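Long-range contacts in microcompartments protein (Desulfitobacterium hafniense, PDB 3NWG), which probably forms part of the protein shell of a bacterial microcompartment, as a subunit carrying two BMC domains in tandem: residues A[115-125]-A[139-150]; A[94-104]-A[162-173]. All coordinates share one frame; numbering follows the deposited sequence.

Contact 1 (A[115-125]-A[139-150]); sequences AAKTGQVDLVE and TLTGDVASVESS
Two residues of strand 122-127, V124 and E125, share T139 as their partner on strand 136-142, which makes a classic beta bulge in this hairpin at the edge of the second BMC domain's sheet. V124 N donates to T139 O at 2.6 Å, almost straight (175°), while T139 N returns a bond to E125 O. The T139 hydroxyl sits between its own backbone N and carbonyl carbon (chi1 61°), which brings OG1 within 3.3 Å of V124 CB and lets it accept a weak bond from E125 N. A small beta-branched residue suits this place, giving a polar atom to the bulge while its backbone stays extended. Further along, D122 and T141 make a hydrogen-bonded antiparallel pair, D122 N to T141 O and T141 N to D122 O, both 3.0 Å.

On the sheet face that carries L123 and L140, L123 CD2 lies 4.0 Å from L140 CB. V121 lies against helix 144-160 and L140: its CG1 packs on L140 CD2 at 3.8 Å and on V147 CG2, and its CG2 approaches S150 OG. S150 points OG back toward the turn that follows helix 105-117, where T118 OG1 makes a weak hydroxyl-hydroxyl bond with it. D143 caps the start of helix 144-160, its OD2 accepting from S146 N at 3.0 Å, from above the carboxylate plane. S146 OG lies 2.7 Å from Q120 OE1 and is also near D143 OD1; which of the two oxygens takes its hydrogen is not settled. Serine hydroxyls thus meet the turn after helix 105-117, while V121, packed between L140 and V147, joins strand to helix through apolar contacts.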
loop_
_atom_site.group_PDB
_atom_site.type_symbol
_atom_site.label_atom_id
_atom_site.label_comp_id
_atom_site.label_asym_id
_atom_site.label_seq_id
_atom_site.Cartn_x
_atom_site.Cartn_y
_atom_site.Cartn_z
ATOM N N ALA A 115 -26.192 15.960 11.089
ATOM C CA ALA A 115 -25.357 17.023 10.548
ATOM C C ALA A 115 -25.707 17.276 9.088
ATOM O O ALA A 115 -26.027 18.392 8.723
ATOM C CB ALA A 115 -23.864 16.702 10.710
ATOM N N ALA A 116 -25.683 16.238 8.261
ATOM C CA ALA A 116 -25.956 16.398 6.829
ATOM C C ALA A 116 -27.358 16.948 6.551
ATOM O O ALA A 116 -27.571 17.636 5.557
ATOM C CB ALA A 116 -25.743 15.097 6.100
ATOM N N LYS A 117 -28.304 16.668 7.437
ATOM C CA LYS A 117 -29.678 17.059 7.200
ATOM C C LYS A 117 -29.922 18.532 7.495
ATOM O O LYS A 117 -30.935 19.099 7.067
ATOM C CB LYS A 117 -30.637 16.177 7.997
ATOM C CG LYS A 117 -30.984 14.889 7.289
ATOM C CD LYS A 117 -31.672 13.921 8.237
ATOM C CE LYS A 117 -32.228 12.723 7.476
ATOM N NZ LYS A 117 -32.580 11.560 8.353
ATOM N N THR A 118 -29.000 19.155 8.220
ATOM C CA THR A 118 -29.181 20.557 8.575
ATOM C C THR A 118 -28.355 21.465 7.661
ATOM O O THR A 118 -27.128 21.396 7.630
ATOM C CB THR A 118 -28.903 20.848 10.096
ATOM O OG1 THR A 118 -27.502 20.927 10.340
ATOM C CG2 THR A 118 -29.516 19.769 11.008
ATOM N N GLY A 119 -29.041 22.307 6.900
ATOM C CA GLY A 119 -28.359 23.302 6.074
ATOM C C GLY A 119 -27.397 22.739 5.036
ATOM O O GLY A 119 -27.497 21.569 4.635
ATOM N N GLN A 120 -26.458 23.589 4.626
ATOM C CA GLN A 120 -25.624 23.367 3.446
ATOM C C GLN A 120 -24.191 23.009 3.850
ATOM O O GLN A 120 -23.313 23.877 3.945
ATOM C CB GLN A 120 -25.625 24.611 2.540
ATOM C CG GLN A 120 -26.897 25.490 2.619
ATOM C CD GLN A 120 -26.846 26.564 3.739
ATOM O OE1 GLN A 120 -26.481 26.277 4.894
ATOM N NE2 GLN A 120 -27.222 27.808 3.388
ATOM N N VAL A 121 -23.971 21.724 4.104
ATOM C CA VAL A 121 -22.639 21.192 4.359
ATOM C C VAL A 121 -22.431 20.018 3.406
ATOM O O VAL A 121 -23.385 19.525 2.809
ATOM C CB VAL A 121 -22.460 20.729 5.846
ATOM C CG1 VAL A 121 -22.422 21.921 6.798
ATOM C CG2 VAL A 121 -23.554 19.756 6.258
ATOM N N ASP A 122 -21.186 19.593 3.246
ATOM C CA ASP A 122 -20.888 18.324 2.607
ATOM C C ASP A 122 -20.040 17.530 3.574
ATOM O O ASP A 122 -19.040 18.042 4.069
ATOM C CB ASP A 122 -20.152 18.532 1.280
ATOM C CG ASP A 122 -21.032 19.209 0.220
ATOM O OD1 ASP A 122 -21.979 18.561 -0.300
ATOM O OD2 ASP A 122 -20.776 20.398 -0.097
ATOM N N LEU A 123 -20.446 16.297 3.878
ATOM C CA LEU A 123 -19.623 15.416 4.713
ATOM C C LEU A 123 -18.364 15.117 3.929
ATOM O O LEU A 123 -18.418 14.967 2.708
ATOM C CB LEU A 123 -20.354 14.119 5.085
ATOM C CG LEU A 123 -21.725 14.148 5.781
ATOM C CD1 LEU A 123 -22.107 12.764 6.221
ATOM C CD2 LEU A 123 -21.782 15.086 6.975
ATOM N N VAL A 124 -17.230 15.072 4.616
ATOM C CA VAL A 124 -15.951 14.858 3.939
ATOM C C VAL A 124 -15.502 13.406 4.100
ATOM O O VAL A 124 -15.186 12.744 3.114
ATOM C CB VAL A 124 -14.860 15.847 4.401
ATOM C CG1 VAL A 124 -13.572 15.610 3.641
ATOM C CG2 VAL A 124 -15.324 17.272 4.204
ATOM N N GLU A 125 -15.478 12.919 5.340
ATOM C CA GLU A 125 -15.211 11.507 5.602
ATOM C C GLU A 125 -15.820 11.011 6.909
ATOM O O GLU A 125 -16.111 11.783 7.824
ATOM C CB GLU A 125 -13.707 11.185 5.531
ATOM C CG GLU A 125 -12.879 11.503 6.768
ATOM C CD GLU A 125 -11.410 11.091 6.609
ATOM O OE1 GLU A 125 -10.590 11.358 7.530
ATOM O OE2 GLU A 125 -11.065 10.503 5.554
ATOM N N THR A 139 -16.157 14.282 9.488
ATOM C CA THR A 139 -15.726 15.633 9.138
ATOM C C THR A 139 -16.639 16.176 8.043
ATOM O O THR A 139 -17.135 15.414 7.200
ATOM C CB THR A 139 -14.270 15.695 8.635
ATOM O OG1 THR A 139 -14.145 14.895 7.451
ATOM C CG2 THR A 139 -13.279 15.216 9.699
ATOM N N LEU A 140 -16.865 17.488 8.074
ATOM C CA LEU A 140 -17.675 18.167 7.079
ATOM C C LEU A 140 -17.185 19.598 6.819
ATOM O O LEU A 140 -16.470 20.164 7.634
ATOM C CB LEU A 140 -19.162 18.126 7.458
ATOM C CG LEU A 140 -19.819 18.441 8.823
ATOM C CD1 LEU A 140 -19.108 17.882 10.041
ATOM C CD2 LEU A 140 -20.070 19.915 8.994
ATOM N N THR A 141 -17.540 20.158 5.663
ATOM C CA THR A 141 -17.252 21.555 5.370
ATOM C C THR A 141 -18.455 22.309 4.858
ATOM O O THR A 141 -19.477 21.722 4.521
ATOM C CB THR A 141 -16.144 21.738 4.322
ATOM O OG1 THR A 141 -16.375 20.847 3.224
ATOM C CG2 THR A 141 -14.829 21.443 4.923
ATOM N N GLY A 142 -18.280 23.624 4.796
ATOM C CA GLY A 142 -19.265 24.597 4.330
ATOM C C GLY A 142 -18.752 25.957 4.784
ATOM O O GLY A 142 -17.615 26.072 5.254
ATOM N N ASP A 143 -19.567 26.997 4.649
ATOM C CA ASP A 143 -19.206 28.282 5.239
ATOM C C ASP A 143 -19.271 28.126 6.767
ATOM O O ASP A 143 -19.797 27.138 7.274
ATOM C CB ASP A 143 -20.121 29.393 4.723
ATOM C CG ASP A 143 -21.535 29.283 5.263
ATOM O OD1 ASP A 143 -22.441 28.969 4.455
ATOM O OD2 ASP A 143 -21.735 29.490 6.493
ATOM N N VAL A 144 -18.744 29.088 7.504
ATOM C CA VAL A 144 -18.610 28.901 8.946
ATOM C C VAL A 144 -19.938 28.778 9.694
ATOM O O VAL A 144 -20.066 27.920 10.572
ATOM C CB VAL A 144 -17.740 29.980 9.589
ATOM C CG1 VAL A 144 -17.340 29.566 11.004
ATOM C CG2 VAL A 144 -16.505 30.208 8.739
ATOM N N ALA A 145 -20.923 29.615 9.353
ATOM C CA ALA A 145 -22.215 29.564 10.051
ATOM C C ALA A 145 -22.941 28.223 9.822
ATOM O O ALA A 145 -23.477 27.628 10.775
ATOM C CB ALA A 145 -23.097 30.743 9.663
ATOM N N SER A 146 -22.938 27.752 8.570
ATOM C CA SER A 146 -23.557 26.474 8.212
ATOM C C SER A 146 -22.948 25.308 8.997
ATOM O O SER A 146 -23.678 24.481 9.552
ATOM C CB SER A 146 -23.432 26.213 6.709
ATOM O OG SER A 146 -24.112 27.195 5.944
ATOM N N VAL A 147 -21.613 25.263 9.045
ATOM C CA VAL A 147 -20.883 24.210 9.741
ATOM C C VAL A 147 -21.143 24.272 11.232
ATOM O O VAL A 147 -21.367 23.242 11.860
ATOM C CB VAL A 147 -19.374 24.295 9.484
ATOM C CG1 VAL A 147 -18.616 23.414 10.451
ATOM C CG2 VAL A 147 -19.055 23.911 8.039
ATOM N N GLU A 148 -21.128 25.480 11.790
ATOM C CA GLU A 148 -21.350 25.689 13.213
ATOM C C GLU A 148 -22.682 25.135 13.688
ATOM O O GLU A 148 -22.770 24.588 14.790
ATOM C CB GLU A 148 -21.299 27.174 13.560
ATOM C CG GLU A 148 -19.901 27.773 13.708
ATOM C CD GLU A 148 -19.215 27.363 15.005
ATOM O OE1 GLU A 148 -19.766 26.483 15.728
ATOM O OE2 GLU A 148 -18.125 27.918 15.297
ATOM N N SER A 149 -23.723 25.293 12.879
ATOM C CA SER A 149 -25.057 24.935 13.330
ATOM C C SER A 149 -25.368 23.505 12.950
ATOM O O SER A 149 -26.280 22.890 13.495
ATOM C CB SER A 149 -26.107 25.887 12.758
ATOM O OG SER A 149 -26.161 25.756 11.358
ATOM N N SER A 150 -24.589 22.991 12.008
ATOM C CA SER A 150 -24.658 21.606 11.612
ATOM C C SER A 150 -23.965 20.686 12.619
ATOM O O SER A 150 -24.467 19.588 12.900
ATOM C CB SER A 150 -24.045 21.432 10.237
ATOM O OG SER A 150 -24.393 20.177 9.720
#

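Contact 2 (A[94-104]-A[162-173]); sequences IKALGIIETFS and GMLVDKVVIPSP
L97 and I170 open a nearly antiparallel ladder (168° between the strand axes) in which strand 96-102, a central strand of the BMC-domain sheet, pairs with 164-170, an edge strand of the sheet within this chain. Reciprocal backbone bonds link L97 with I170 and I99 with V168. At E101 a classic beta bulge shifts the register: E101 O accepts from both V165 N (2.8 Å) and D166 N (3.1 Å), and E101 N donates to D166 O.

L97, I99, V168 and I170 are aliphatic on one face, where I99 packs on I17 and I170 on D21 of a second subunit; E101 and D166 share that face. I99 and V168 lie side by side, CD1 to CG2 3.8 Å. E101 extends with CG trans to the backbone N (chi1 180°) and the chain straight beyond it, which lays CD 3.6 Å from V165 CG1. Its carboxylate then meets the second subunit, where OE2 accepts from the backbone N of I13 and OE1, weakly, from that of A14. A leucine in its place would probably leave the I13 amide of the neighbouring subunit, and the weaker-bound A14 amide, without their acceptor.

Beyond the strands, I94 CD1 touches P173 CG at 3.6 Å, and the proline ring also packs on L97 CB. At the far end M163, a selenomethionine, brings SE to S104 CB, while S104 OG bonds to S107 OG. F103 N donates to M163 O at 2.8 Å, and the phenylalanine ring carries a CH-pi contact: V165 CG2 stands 3.4 Å from the ring centroid, only 1° off the ring normal.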
loop_
_atom_site.group_PDB
_atom_site.type_symbol
_atom_site.label_atom_id
_atom_site.label_comp_id
_atom_site.label_asym_id
_atom_site.label_seq_id
_atom_site.Cartn_x
_atom_site.Cartn_y
_atom_site.Cartn_z
ATOM N N ILE A 94 -12.489 22.189 0.855
ATOM C CA ILE A 94 -12.824 22.351 2.258
ATOM C C ILE A 94 -12.719 23.820 2.688
ATOM O O ILE A 94 -11.712 24.480 2.456
ATOM C CB ILE A 94 -12.063 21.339 3.196
ATOM C CG1 ILE A 94 -10.941 21.993 3.980
ATOM C CG2 ILE A 94 -11.656 20.062 2.468
ATOM C CD1 ILE A 94 -11.363 22.285 5.389
ATOM N N LYS A 95 -13.791 24.336 3.266
ATOM C CA LYS A 95 -13.833 25.729 3.676
ATOM C C LYS A 95 -13.656 25.719 5.172
ATOM O O LYS A 95 -12.558 25.480 5.633
ATOM C CB LYS A 95 -15.148 26.384 3.262
ATOM C CG LYS A 95 -15.501 26.140 1.823
ATOM C CD LYS A 95 -16.582 27.086 1.363
ATOM C CE LYS A 95 -17.036 26.723 -0.044
ATOM N NZ LYS A 95 -17.824 27.824 -0.668
ATOM N N ALA A 96 -14.722 25.947 5.931
ATOM C CA ALA A 96 -14.687 25.719 7.365
ATOM C C ALA A 96 -14.779 24.208 7.631
ATOM O O ALA A 96 -15.461 23.496 6.906
ATOM C CB ALA A 96 -15.815 26.460 8.046
ATOM N N LEU A 97 -14.094 23.727 8.666
ATOM C CA LEU A 97 -13.997 22.299 8.923
ATOM C C LEU A 97 -14.586 21.893 10.270
ATOM O O LEU A 97 -14.118 22.316 11.325
ATOM C CB LEU A 97 -12.541 21.850 8.828
ATOM C CG LEU A 97 -12.226 20.364 9.019
ATOM C CD1 LEU A 97 -12.608 19.539 7.790
ATOM C CD2 LEU A 97 -10.756 20.187 9.313
ATOM N N GLY A 98 -15.618 21.060 10.213
ATOM C CA GLY A 98 -16.244 20.513 11.400
ATOM C C GLY A 98 -15.912 19.044 11.582
ATOM O O GLY A 98 -15.785 18.301 10.614
ATOM N N ILE A 99 -15.745 18.635 12.835
ATOM C CA ILE A 99 -15.451 17.246 13.173
ATOM C C ILE A 99 -16.280 16.847 14.386
ATOM O O ILE A 99 -16.265 17.555 15.405
ATOM C CB ILE A 99 -13.955 17.020 13.519
ATOM C CG1 ILE A 99 -13.032 17.643 12.456
ATOM C CG2 ILE A 99 -13.679 15.534 13.696
ATOM C CD1 ILE A 99 -11.523 17.742 12.874
ATOM N N ILE A 100 -17.004 15.733 14.275
ATOM C CA ILE A 100 -17.698 15.145 15.421
ATOM C C ILE A 100 -17.128 13.768 15.714
ATOM O O ILE A 100 -16.928 12.970 14.799
ATOM C CB ILE A 100 -19.220 15.033 15.200
ATOM C CG1 ILE A 100 -19.801 16.396 14.827
ATOM C CG2 ILE A 100 -19.906 14.462 16.452
ATOM C CD1 ILE A 100 -21.212 16.350 14.305
ATOM N N GLU A 101 -16.893 13.489 16.991
ATOM C CA GLU A 101 -16.240 12.258 17.393
ATOM C C GLU A 101 -17.025 11.646 18.553
ATOM O O GLU A 101 -17.240 12.303 19.570
ATOM C CB GLU A 101 -14.790 12.559 17.765
ATOM C CG GLU A 101 -13.918 11.397 18.228
ATOM C CD GLU A 101 -12.644 11.898 18.947
ATOM O OE1 GLU A 101 -12.529 13.121 19.187
ATOM O OE2 GLU A 101 -11.752 11.093 19.284
ATOM N N THR A 102 -17.472 10.398 18.369
ATOM C CA THR A 102 -18.331 9.693 19.331
ATOM C C THR A 102 -17.735 8.335 19.711
ATOM O O THR A 102 -16.895 7.779 18.978
ATOM C CB THR A 102 -19.797 9.446 18.807
ATOM O OG1 THR A 102 -19.770 8.514 17.724
ATOM C CG2 THR A 102 -20.474 10.714 18.349
ATOM N N PHE A 103 -18.212 7.812 20.846
ATOM C CA PHE A 103 -17.764 6.551 21.425
ATOM C C PHE A 103 -18.348 5.291 20.756
ATOM O O PHE A 103 -17.846 4.183 20.969
ATOM C CB PHE A 103 -18.082 6.534 22.935
ATOM C CG PHE A 103 -17.124 7.348 23.780
ATOM C CD1 PHE A 103 -15.781 6.972 23.902
ATOM C CD2 PHE A 103 -17.571 8.474 24.470
ATOM C CE1 PHE A 103 -14.892 7.711 24.681
ATOM C CE2 PHE A 103 -16.681 9.241 25.268
ATOM C CZ PHE A 103 -15.338 8.851 25.369
ATOM N N SER A 104 -19.405 5.458 19.957
ATOM C CA SER A 104 -20.072 4.327 19.302
ATOM C C SER A 104 -20.386 4.637 17.842
ATOM O O SER A 104 -20.629 5.795 17.481
ATOM C CB SER A 104 -21.364 3.977 20.038
ATOM O OG SER A 104 -22.481 4.658 19.477
ATOM N N GLY A 162 -24.416 10.605 26.600
ATOM C CA GLY A 162 -23.025 10.405 27.019
ATOM C C GLY A 162 -22.176 9.613 26.027
ATOM O O GLY A 162 -21.219 8.930 26.415
HETATM N N MSE A 163 -22.527 9.707 24.743
HETATM C CA MSE A 163 -21.819 9.006 23.672
HETATM C C MSE A 163 -20.826 9.914 22.929
HETATM O O MSE A 163 -20.095 9.446 22.054
HETATM C CB MSE A 163 -22.833 8.448 22.664
HETATM C CG MSE A 163 -23.532 7.163 23.064
HETATM SE SE MSE A 163 -22.268 5.703 23.210
HETATM C CE MSE A 163 -22.099 5.708 25.171
ATOM N N LEU A 164 -20.811 11.204 23.276
ATOM C CA LEU A 164 -20.039 12.217 22.553
ATOM C C LEU A 164 -18.649 12.418 23.157
ATOM O O LEU A 164 -18.510 12.772 24.344
ATOM C CB LEU A 164 -20.817 13.541 22.526
ATOM C CG LEU A 164 -20.268 14.907 22.055
ATOM C CD1 LEU A 164 -19.496 15.645 23.140
ATOM C CD2 LEU A 164 -19.450 14.821 20.756
ATOM N N VAL A 165 -17.625 12.180 22.338
ATOM C CA VAL A 165 -16.243 12.409 22.759
ATOM C C VAL A 165 -15.964 13.911 22.693
ATOM O O VAL A 165 -15.602 14.525 23.691
ATOM C CB VAL A 165 -15.206 11.610 21.904
ATOM C CG1 VAL A 165 -13.751 11.934 22.339
ATOM C CG2 VAL A 165 -15.494 10.084 21.943
ATOM N N ASP A 166 -16.154 14.493 21.514
ATOM C CA ASP A 166 -15.964 15.911 21.352
ATOM C C ASP A 166 -16.209 16.345 19.907
ATOM O O ASP A 166 -16.435 15.510 19.027
ATOM C CB ASP A 166 -14.559 16.324 21.833
ATOM C CG ASP A 166 -14.568 17.631 22.638
ATOM O OD1 ASP A 166 -15.332 18.561 22.294
ATOM O OD2 ASP A 166 -13.807 17.729 23.620
ATOM N N LYS A 167 -16.184 17.661 19.690
ATOM C CA LYS A 167 -16.333 18.273 18.371
ATOM C C LYS A 167 -15.540 19.570 18.276
ATOM O O LYS A 167 -15.197 20.175 19.289
ATOM C CB LYS A 167 -17.799 18.561 18.027
ATOM C CG LYS A 167 -18.736 18.819 19.204
ATOM C CD LYS A 167 -18.538 20.116 19.930
ATOM C CE LYS A 167 -19.162 19.985 21.316
ATOM N NZ LYS A 167 -18.814 21.136 22.176
ATOM N N VAL A 168 -15.244 19.978 17.048
ATOM C CA VAL A 168 -14.547 21.218 16.790
ATOM C C VAL A 168 -15.083 21.797 15.494
ATOM O O VAL A 168 -15.476 21.048 14.592
ATOM C CB VAL A 168 -12.989 21.035 16.707
ATOM C CG1 VAL A 168 -12.440 20.422 17.981
ATOM C CG2 VAL A 168 -12.568 20.230 15.491
ATOM N N VAL A 169 -15.133 23.124 15.427
ATOM C CA VAL A 169 -15.280 23.837 14.162
ATOM C C VAL A 169 -14.019 24.680 13.974
ATOM O O VAL A 169 -13.656 25.492 14.834
ATOM C CB VAL A 169 -16.571 24.693 14.117
ATOM C CG1 VAL A 169 -16.624 25.561 12.861
ATOM C CG2 VAL A 169 -17.827 23.809 14.218
ATOM N N ILE A 170 -13.331 24.442 12.867
ATOM C CA ILE A 170 -12.132 25.166 12.535
ATOM C C ILE A 170 -12.476 25.973 11.297
ATOM O O ILE A 170 -12.574 25.405 10.215
ATOM C CB ILE A 170 -10.959 24.192 12.258
ATOM C CG1 ILE A 170 -10.784 23.229 13.441
ATOM C CG2 ILE A 170 -9.646 24.945 11.921
ATOM C CD1 ILE A 170 -9.848 22.046 13.157
ATOM N N PRO A 171 -12.678 27.301 11.462
ATOM C CA PRO A 171 -13.117 28.263 10.441
ATOM C C PRO A 171 -12.143 28.416 9.276
ATOM O O PRO A 171 -12.558 28.383 8.115
ATOM C CB PRO A 171 -13.191 29.577 11.216
ATOM C CG PRO A 171 -13.318 29.186 12.635
ATOM C CD PRO A 171 -12.471 27.979 12.756
ATOM N N SER A 172 -10.863 28.592 9.582
ATOM C CA SER A 172 -9.853 28.678 8.536
ATOM C C SER A 172 -8.769 27.672 8.831
ATOM O O SER A 172 -7.772 27.993 9.483
ATOM C CB SER A 172 -9.270 30.082 8.421
ATOM O OG SER A 172 -10.309 31.037 8.289
ATOM N N PRO A 173 -8.981 26.433 8.373
ATOM C CA PRO A 173 -8.006 25.381 8.543
ATOM C C PRO A 173 -6.701 25.708 7.819
ATOM O O PRO A 173 -6.723 26.188 6.672
ATOM C CB PRO A 173 -8.685 24.179 7.887
ATOM C CG PRO A 173 -10.128 24.488 7.937
ATOM C CD PRO A 173 -10.228 25.942 7.764
#

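Overall arrangement
The chain passes through its first BMC domain before reaching strand 96-102, where contact 2 begins. Helix 105-117 follows, and its end opens contact 1, whose short loop closes when strand 136-142 and helix 144-160 come back over 115-125. Helix 144-160 then leads into strand 164-170, which returns to 94-104 and closes the much longer loop of contact 2, so contact 1 is nested within it. The two meet in one antiparallel sheet, ordered 122-127, 136-142, 96-102, 164-170: contact 1 joins the first pair and contact 2 the last. Between them, L140 O to G98 N and G142 O to A96 N are probable hydrogen bonds.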